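Local coordinates for endo-beta-1,4-glucanase (Bacillus licheniformis, PDB 2JEN), which hydrolyses internal beta-1,4-glucosidic bonds of xyloglucan and probably other beta-glucans as a family 12 glycoside hydrolase, at residues Phe218-Tyr221 and Leu222-Lys226. The protein carries 1 engineered substitution. Numbering follows the deposited sequence. Where two conformers were deposited one is given.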
# COMPACT_ATOMS: atom_id res chain seq x y z
N PHE A 218 16.32 -12.74 38.38
CA PHE A 218 15.66 -11.45 38.56
C PHE A 218 14.51 -11.57 39.57
O PHE A 218 14.36 -10.70 40.46
CB PHE A 218 15.17 -10.93 37.20
CG PHE A 218 16.29 -10.62 36.28
CD1 PHE A 218 16.91 -11.62 35.55
CD2 PHE A 218 16.79 -9.31 36.16
CE1 PHE A 218 18.01 -11.35 34.74
CE2 PHE A 218 17.85 -9.04 35.36
CZ PHE A 218 18.47 -10.07 34.62
N THR A 219 13.71 -12.62 39.49
CA THR A 219 12.63 -12.78 40.47
C THR A 219 13.21 -13.07 41.87
O THR A 219 12.64 -12.62 42.85
CB THR A 219 11.62 -13.86 40.03
OG1 THR A 219 12.28 -15.14 39.83
CG2 THR A 219 10.91 -13.44 38.74
N ASN A 220 14.31 -13.82 41.96
CA ASN A 220 14.97 -14.00 43.28
C ASN A 220 15.47 -12.69 43.86
O ASN A 220 15.36 -12.46 45.07
CB ASN A 220 16.14 -14.97 43.16
CG ASN A 220 15.70 -16.42 43.20
OD1 ASN A 220 14.53 -16.75 43.50
ND2 ASN A 220 16.66 -17.31 42.90
N TYR A 221 16.02 -11.80 43.03
CA TYR A 221 16.41 -10.47 43.52
C TYR A 221 15.19 -9.76 44.06
O TYR A 221 15.21 -9.24 45.17
CB TYR A 221 17.13 -9.67 42.44
CG TYR A 221 17.18 -8.18 42.67
CD1 TYR A 221 18.16 -7.61 43.49
CD2 TYR A 221 16.26 -7.31 42.09
CE1 TYR A 221 18.25 -6.22 43.64
CE2 TYR A 221 16.34 -5.97 42.23
CZ TYR A 221 17.31 -5.42 43.03
OH TYR A 221 17.34 -4.06 43.15
N LEU A 222 14.10 -9.72 43.31
CA LEU A 222 12.93 -8.99 43.76
C LEU A 222 12.30 -9.59 45.02
O LEU A 222 11.84 -8.86 45.89
CB LEU A 222 11.91 -8.91 42.60
CG LEU A 222 12.32 -8.09 41.39
CD1 LEU A 222 11.30 -8.32 40.26
CD2 LEU A 222 12.47 -6.62 41.73
N ALA A 223 12.26 -10.91 45.11
CA ALA A 223 11.65 -11.60 46.23
C ALA A 223 12.55 -11.63 47.45
O ALA A 223 12.15 -11.18 48.53
CB ALA A 223 11.26 -13.02 45.81
N ASP A 224 13.76 -12.14 47.28
CA ASP A 224 14.62 -12.43 48.44
C ASP A 224 15.46 -11.22 48.83
O ASP A 224 15.77 -11.04 50.03
CB ASP A 224 15.57 -13.58 48.08
CG ASP A 224 14.86 -14.89 47.81
OD1 ASP A 224 13.79 -15.12 48.41
OD2 ASP A 224 15.37 -15.67 46.96
N SER A 225 15.93 -10.42 47.88
CA SER A 225 16.77 -9.27 48.22
C SER A 225 15.96 -8.04 48.55
O SER A 225 16.29 -7.32 49.50
CB SER A 225 17.77 -8.96 47.12
OG SER A 225 18.61 -10.06 46.90
N LYS A 226 14.88 -7.78 47.82
CA LYS A 226 14.12 -6.54 48.00
C LYS A 226 12.79 -6.70 48.75
O LYS A 226 12.19 -5.72 49.13
CB LYS A 226 13.85 -5.87 46.64
CG LYS A 226 15.07 -5.71 45.79
CD LYS A 226 16.25 -4.94 46.42
CE LYS A 226 15.97 -3.48 46.64
NZ LYS A 226 17.20 -2.75 47.15
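K226 packs its side chain over one face of the Y221 ring. CG makes the CH-pi contact, 3.8 Å from the ring centroid and offset toward the rim. The bend at chi2 (-56°) sets K226 CD 3.6 Å from Y221 OH, and the bend at chi3 keeps CE near the same oxygen. Y221 CG is anti to the backbone N (chi1 161°), and the ring thereby also meets L222, with Y221 CD2 3.9 Å from L222 CD2. Y221 OH and K226 NZ share one acceptor, E173 OE2 on strand 170-177, by hydrogen bond and salt bridge respectively. With an alanine here in place of Y221, the K226 methylenes would probably lose the ring they lie on, and E173 would be left without the tyrosine hydroxyl. The backbone is that of the last turns of helix 215-225, the one helix of this beta-jelly-roll sandwich of glycoside hydrolase family 12. L222 N, A223 N and D224 N bond to the carbonyls four residues back; D224 N to N220 O is 2.7 Å. The last turn widens to a pi-type turn. Y221 O takes K226 N at 3.0 Å, nearly in line with its C=O bond, and S225 N only weakly. On another side N220 and D224 run side by side, their amide and carboxylate planes 30° apart. K231 NZ makes a hydrogen bond to N220 OD1 and a salt bridge to D224 OD2. F218 and L222 instead reach strand 195-204, where F218 meets F202 edge-to-face and L222 packs on it too.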